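PDB 1ZS3: lactococcus lactis MG1363 DpsA from Lactococcus lactis, which probably binds DNA and protects the cell under oxidative stress, as a Dps protein assembled from twelve subunits. Local coordinates for residues Asn42-Gln47 against Leu115-Val120; Gln123-Phe128 against Gly153-Val158. All coordinates share one frame; numbering follows the deposited sequence.

Contact 1 (Asn42-Gln47 against Leu115-Val120); sequences NIRLTQ and LESFIV
Arg44 and Leu45 hold the ring of Phe118 between them, and the far end of the arginine goes on to reach Ser117. The arginine chain starts alongside the ring, with Arg44 CB 3.9 Å from Phe118 CE1. Beyond CB it bends twice, at chi2 (-97°) and again at the next bond, which brings the guanidinium flat over one ring face as the side chains pass in opposite directions. Arg44 NH2 comes nearest, 3.8 Å from Phe118 CE1. The guanidinium and ring planes lie only 14° apart, and the stack is displaced, with Arg44 CZ 4.4 Å from the ring centroid but off-centre, a cation-pi arrangement. At the tip, Arg44 NH2 donates a nearly straight bond to Ser117 OG (2.6 Å, N-H...O angle 165°), with the oxygen close to the guanidinium plane. Arg44 NH1 adds a weak second bond to Ser117 OG at 3.2 Å. The same hydroxyl is also hydrogen-bonded to Leu114 O, which would help fix the rotation of the serine and, through it, the arginine head. The opposite ring face is met by a methyl: Leu45 CD2 stands 3.5 Å from the Phe118 centroid, over the middle of the ring, in a CH-pi contact. The phenyl is thus sandwiched between a probably charged plane and an aliphatic group. A long, weak ion pair links Arg44 NH2 with Asp121.

The two segments run nearly antiparallel, their axes 11.6 Å apart, with side chains spanning the gap and Phe118 CZ meeting the backbone oxygen of Arg44. They belong to helices 27-51 and 111-138 of the Dps four-helix bundle. Leu45 also packs on Ile64 and Ala65 of helix 55-81, while Phe118 touches Leu162 of helix 142-165, which places the sandwich among all four long helices.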
loop_
_atom_site.group_PDB
_atom_site.type_symbol
_atom_site.label_atom_id
_atom_site.label_comp_id
_atom_site.label_asym_id
_atom_site.label_seq_id
_atom_site.Cartn_x
_atom_site.Cartn_y
_atom_site.Cartn_z
ATOM N N ASN A 42 -2.545 12.007 29.688
ATOM C CA ASN A 42 -1.622 11.117 29.013
ATOM C C ASN A 42 -0.962 10.114 29.949
ATOM O O ASN A 42 -0.863 8.918 29.648
ATOM C CB ASN A 42 -0.561 11.926 28.245
ATOM C CG ASN A 42 0.461 11.056 27.568
ATOM O OD1 ASN A 42 1.651 11.302 27.664
ATOM N ND2 ASN A 42 -0.009 10.050 26.862
ATOM N N ILE A 43 -0.497 10.606 31.080
ATOM C CA ILE A 43 0.221 9.777 32.053
ATOM C C ILE A 43 -0.767 8.841 32.733
ATOM O O ILE A 43 -0.507 7.668 32.958
ATOM C CB ILE A 43 0.957 10.656 33.098
ATOM C CG1 ILE A 43 1.696 11.805 32.388
ATOM C CG2 ILE A 43 1.841 9.785 33.985
ATOM C CD1 ILE A 43 3.190 11.849 32.592
ATOM N N ARG A 44 -1.928 9.363 33.032
ATOM C CA ARG A 44 -2.975 8.598 33.670
ATOM C C ARG A 44 -3.455 7.469 32.794
ATOM O O ARG A 44 -3.783 6.398 33.299
ATOM C CB ARG A 44 -4.145 9.538 34.029
ATOM C CG ARG A 44 -4.080 10.160 35.432
ATOM C CD ARG A 44 -4.905 9.396 36.445
ATOM N NE ARG A 44 -6.339 9.616 36.210
ATOM C CZ ARG A 44 -7.295 8.700 36.370
ATOM N NH1 ARG A 44 -7.037 7.449 36.770
ATOM N NH2 ARG A 44 -8.538 9.066 36.107
ATOM N N LEU A 45 -3.492 7.710 31.480
ATOM C CA LEU A 45 -3.962 6.766 30.472
ATOM C C LEU A 45 -2.844 5.864 30.129
ATOM O O LEU A 45 -3.082 4.716 29.821
ATOM C CB LEU A 45 -4.422 7.488 29.196
ATOM C CG LEU A 45 -5.774 8.210 29.334
ATOM C CD1 LEU A 45 -5.956 9.272 28.303
ATOM C CD2 LEU A 45 -6.948 7.205 29.289
ATOM N N THR A 46 -1.603 6.365 30.146
ATOM C CA THR A 46 -0.435 5.517 30.115
ATOM C C THR A 46 -0.393 4.532 31.284
ATOM O O THR A 46 -0.077 3.347 31.097
ATOM C CB THR A 46 0.816 6.357 30.153
ATOM O OG1 THR A 46 0.905 7.149 28.960
ATOM C CG2 THR A 46 2.052 5.495 30.103
ATOM N N GLN A 47 -0.693 4.989 32.501
ATOM C CA GLN A 47 -0.758 4.076 33.648
ATOM C C GLN A 47 -1.839 3.015 33.440
ATOM O O GLN A 47 -1.563 1.821 33.585
ATOM C CB GLN A 47 -1.043 4.861 34.938
ATOM C CG GLN A 47 -1.499 3.979 36.137
ATOM C CD GLN A 47 -1.692 4.766 37.413
ATOM O OE1 GLN A 47 -2.743 5.387 37.604
ATOM N NE2 GLN A 47 -0.684 4.744 38.284
ATOM N N LEU A 115 -12.216 3.175 34.133
ATOM C CA LEU A 115 -13.000 3.782 33.053
ATOM C C LEU A 115 -13.823 4.899 33.582
ATOM O O LEU A 115 -13.862 5.978 32.990
ATOM C CB LEU A 115 -13.891 2.757 32.377
ATOM C CG LEU A 115 -13.259 2.260 31.070
ATOM C CD1 LEU A 115 -11.911 1.610 31.277
ATOM C CD2 LEU A 115 -14.177 1.317 30.378
ATOM N N GLU A 116 -14.454 4.654 34.719
ATOM C CA GLU A 116 -15.303 5.647 35.368
ATOM C C GLU A 116 -14.540 6.928 35.772
ATOM O O GLU A 116 -15.072 8.028 35.673
ATOM C CB GLU A 116 -15.966 5.001 36.566
ATOM C CG GLU A 116 -17.321 5.603 36.899
ATOM C CD GLU A 116 -18.162 4.670 37.738
ATOM O OE1 GLU A 116 -19.042 3.956 37.162
ATOM O OE2 GLU A 116 -17.891 4.633 38.965
ATOM N N SER A 117 -13.290 6.783 36.173
ATOM C CA SER A 117 -12.453 7.911 36.496
ATOM C C SER A 117 -12.104 8.729 35.272
ATOM O O SER A 117 -11.920 9.950 35.387
ATOM C CB SER A 117 -11.196 7.432 37.175
ATOM O OG SER A 117 -10.203 7.100 36.233
ATOM N N PHE A 118 -12.037 8.081 34.102
ATOM C CA PHE A 118 -11.733 8.793 32.876
ATOM C C PHE A 118 -12.936 9.495 32.334
ATOM O O PHE A 118 -12.758 10.490 31.663
ATOM C CB PHE A 118 -11.134 7.856 31.844
ATOM C CG PHE A 118 -9.724 7.479 32.144
ATOM C CD1 PHE A 118 -8.761 8.434 32.306
ATOM C CD2 PHE A 118 -9.373 6.167 32.303
ATOM C CE1 PHE A 118 -7.451 8.077 32.585
ATOM C CE2 PHE A 118 -8.079 5.804 32.590
ATOM C CZ PHE A 118 -7.119 6.759 32.742
ATOM N N ILE A 119 -14.132 9.030 32.671
ATOM C CA ILE A 119 -15.342 9.694 32.146
ATOM C C ILE A 119 -15.423 11.029 32.817
ATOM O O ILE A 119 -15.704 12.029 32.172
ATOM C CB ILE A 119 -16.636 8.895 32.421
ATOM C CG1 ILE A 119 -16.649 7.634 31.554
ATOM C CG2 ILE A 119 -17.870 9.737 32.129
ATOM C CD1 ILE A 119 -17.591 6.597 32.017
ATOM N N VAL A 120 -15.155 11.013 34.117
ATOM C CA VAL A 120 -15.159 12.213 34.987
ATOM C C VAL A 120 -14.026 13.154 34.606
ATOM O O VAL A 120 -14.272 14.301 34.279
ATOM C CB VAL A 120 -15.064 11.807 36.520
ATOM C CG1 VAL A 120 -14.737 12.984 37.399
ATOM C CG2 VAL A 120 -16.390 11.151 36.960
#

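Contact 2 (Gln123-Phe128 against Gly153-Val158); sequences QAQNMF and GYNLQV
The hairpin of helices 111-138 and 142-165, the last two long helices of the ferritin-like four-helix bundle, is bridged here by a pair of asparagine amides. Asn155 ND2 donates to Asn126 OD1 across 3.3 Å, with an N-H...O angle of 150°. The donor does not lie on a lone pair of the acceptor: it sits above the carbonyl plane of Asn126, 41° out of it, so the bond is serviceable but not ideally directed. The two side chains slide past each other in opposite directions with their amides moderately tilted, and Asn126 OD1 also lies 3.4 Å from Asn155 CB. The CB of Asn155 already points toward helix 111-138, and chi1 of -83° turns its amide toward Asn126.

Gln125 meets the same amide nitrogen from another direction. Its CB is 3.6 Å from Asn155 ND2, and the two amide planes are almost perpendicular. Gln125 OE1 is also 3.6 Å from Asn155 ND2, a proximity too long to count as a bond. The polar end of Gln125 is committed to other helices, its NE2 being hydrogen-bonded to Glu41 and Glu68. On the other side of the contact, the amide nitrogen of Asn126 lies against the methyl Leu156 CD1, the side chains crossing at about a right angle.

The segments are close to antiparallel, with axes 9.8 Å apart and the CA atoms of Asn126 and Asn155 separated by 7.4 Å. Asn155 also packs on Phe122 and Ile129 of helix 111-138 and on Glu68 of helix 55-81, whereas Asn126 touches Tyr152 and Ile159 of helix 142-165. Leu156 reaches Glu82 of a neighbouring subunit, which brings this side of the hairpin to a subunit interface.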
loop_
_atom_site.group_PDB
_atom_site.type_symbol
_atom_site.label_atom_id
_atom_site.label_comp_id
_atom_site.label_asym_id
_atom_site.label_seq_id
_atom_site.Cartn_x
_atom_site.Cartn_y
_atom_site.Cartn_z
ATOM N N GLN A 123 -14.976 14.869 31.313
ATOM C CA GLN A 123 -16.094 15.800 31.478
ATOM C C GLN A 123 -15.481 17.050 32.029
ATOM O O GLN A 123 -15.914 18.136 31.716
ATOM C CB GLN A 123 -17.118 15.261 32.484
ATOM C CG GLN A 123 -18.570 15.088 31.983
ATOM C CD GLN A 123 -19.391 14.004 32.737
ATOM O OE1 GLN A 123 -20.622 13.921 32.561
ATOM N NE2 GLN A 123 -18.718 13.179 33.539
ATOM N N ALA A 124 -14.428 16.863 32.836
ATOM C CA ALA A 124 -13.737 17.994 33.492
ATOM C C ALA A 124 -12.891 18.727 32.510
ATOM O O ALA A 124 -12.866 19.946 32.544
ATOM C CB ALA A 124 -12.900 17.546 34.700
ATOM N N GLN A 125 -12.215 18.040 31.585
ATOM C CA GLN A 125 -11.414 18.744 30.580
ATOM C C GLN A 125 -12.302 19.676 29.736
ATOM O O GLN A 125 -11.806 20.715 29.254
ATOM C CB GLN A 125 -10.683 17.806 29.594
ATOM C CG GLN A 125 -9.763 16.755 30.224
ATOM C CD GLN A 125 -8.898 16.097 29.205
ATOM O OE1 GLN A 125 -8.594 16.688 28.187
ATOM N NE2 GLN A 125 -8.522 14.856 29.453
ATOM N N ASN A 126 -13.599 19.330 29.603
ATOM C CA ASN A 126 -14.530 20.081 28.716
ATOM C C ASN A 126 -14.925 21.460 29.212
ATOM O O ASN A 126 -15.192 22.317 28.397
ATOM C CB ASN A 126 -15.800 19.289 28.363
ATOM C CG ASN A 126 -15.589 18.343 27.148
ATOM O OD1 ASN A 126 -14.542 18.367 26.484
ATOM N ND2 ASN A 126 -16.580 17.508 26.874
ATOM N N MET A 127 -14.985 21.663 30.530
ATOM C CA MET A 127 -15.291 22.995 31.101
ATOM C C MET A 127 -14.297 24.043 30.617
ATOM O O MET A 127 -14.700 25.171 30.358
ATOM C CB MET A 127 -15.252 22.974 32.646
ATOM C CG MET A 127 -16.450 22.294 33.357
ATOM S SD MET A 127 -15.936 21.631 34.998
ATOM C CE MET A 127 -16.760 19.859 35.050
ATOM N N PHE A 128 -13.029 23.655 30.477
ATOM C CA PHE A 128 -11.953 24.534 30.053
ATOM C C PHE A 128 -11.811 24.694 28.531
ATOM O O PHE A 128 -11.346 25.739 28.068
ATOM C CB PHE A 128 -10.638 24.008 30.616
ATOM C CG PHE A 128 -10.558 24.026 32.111
ATOM C CD1 PHE A 128 -11.279 23.118 32.879
ATOM C CD2 PHE A 128 -9.765 24.971 32.764
ATOM C CE1 PHE A 128 -11.201 23.141 34.260
ATOM C CE2 PHE A 128 -9.692 24.986 34.139
ATOM C CZ PHE A 128 -10.405 24.066 34.891
ATOM N N GLY A 153 -14.997 17.727 20.440
ATOM C CA GLY A 153 -15.808 16.650 19.900
ATOM C C GLY A 153 -15.164 15.286 20.142
ATOM O O GLY A 153 -15.869 14.330 20.377
ATOM N N TYR A 154 -13.844 15.198 20.087
ATOM C CA TYR A 154 -13.159 13.957 20.411
ATOM C C TYR A 154 -13.382 13.541 21.870
ATOM O O TYR A 154 -13.642 12.385 22.154
ATOM C CB TYR A 154 -11.684 14.082 20.171
ATOM C CG TYR A 154 -10.919 12.875 20.657
ATOM C CD1 TYR A 154 -10.984 11.655 19.961
ATOM C CD2 TYR A 154 -10.139 12.929 21.816
ATOM C CE1 TYR A 154 -10.267 10.552 20.381
ATOM C CE2 TYR A 154 -9.424 11.823 22.246
ATOM C CZ TYR A 154 -9.508 10.636 21.526
ATOM O OH TYR A 154 -8.825 9.550 21.960
ATOM N N ASN A 155 -13.312 14.498 22.794
ATOM C CA ASN A 155 -13.585 14.258 24.213
ATOM C C ASN A 155 -15.034 13.728 24.389
ATOM O O ASN A 155 -15.240 12.767 25.074
ATOM C CB ASN A 155 -13.355 15.550 25.041
ATOM C CG ASN A 155 -11.819 15.783 25.420
ATOM O OD1 ASN A 155 -10.948 15.173 24.836
ATOM N ND2 ASN A 155 -11.691 16.717 26.325
ATOM N N LEU A 156 -16.012 14.341 23.758
ATOM C CA LEU A 156 -17.417 13.899 23.870
ATOM C C LEU A 156 -17.613 12.456 23.418
ATOM O O LEU A 156 -18.448 11.725 23.950
ATOM C CB LEU A 156 -18.319 14.761 23.002
ATOM C CG LEU A 156 -19.311 15.624 23.752
ATOM C CD1 LEU A 156 -18.696 16.130 25.002
ATOM C CD2 LEU A 156 -19.791 16.768 22.842
ATOM N N GLN A 157 -16.835 12.051 22.424
ATOM C CA GLN A 157 -16.889 10.742 21.829
ATOM C C GLN A 157 -16.290 9.767 22.779
ATOM O O GLN A 157 -16.919 8.756 23.065
ATOM C CB GLN A 157 -16.076 10.801 20.554
ATOM C CG GLN A 157 -16.101 9.643 19.641
ATOM C CD GLN A 157 -14.976 9.772 18.615
ATOM O OE1 GLN A 157 -14.738 10.864 18.066
ATOM N NE2 GLN A 157 -14.242 8.698 18.405
ATOM N N VAL A 158 -15.109 10.076 23.317
ATOM C CA VAL A 158 -14.501 9.177 24.278
ATOM C C VAL A 158 -15.413 8.915 25.476
ATOM O O VAL A 158 -15.413 7.788 25.996
ATOM C CB VAL A 158 -13.158 9.698 24.807
ATOM C CG1 VAL A 158 -12.707 8.886 25.995
ATOM C CG2 VAL A 158 -12.095 9.676 23.708
#

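Overall arrangement
Helix 111-138 is common to both contacts: it faces helix 27-51 in contact 1 and, further along, helix 142-165 in contact 2, the two centres lying about 13 Å apart. The first joins helices separated in sequence by helices 55-81 and 90-96; the second closes the C-terminal hairpin. Contact 1 is the more buried and relies on a guanidinium stacked on a phenyl and edged by a hydroxyl, across the wider axis spacing. Contact 2 is partly buried, and its closer helices meet through short amide side chains. Glu41 ties them together, touching Phe118 and accepting a hydrogen bond from Gln125. Leu156 of contact 2 touches a neighbouring subunit; helix 27-51 packs on another beside contact 1.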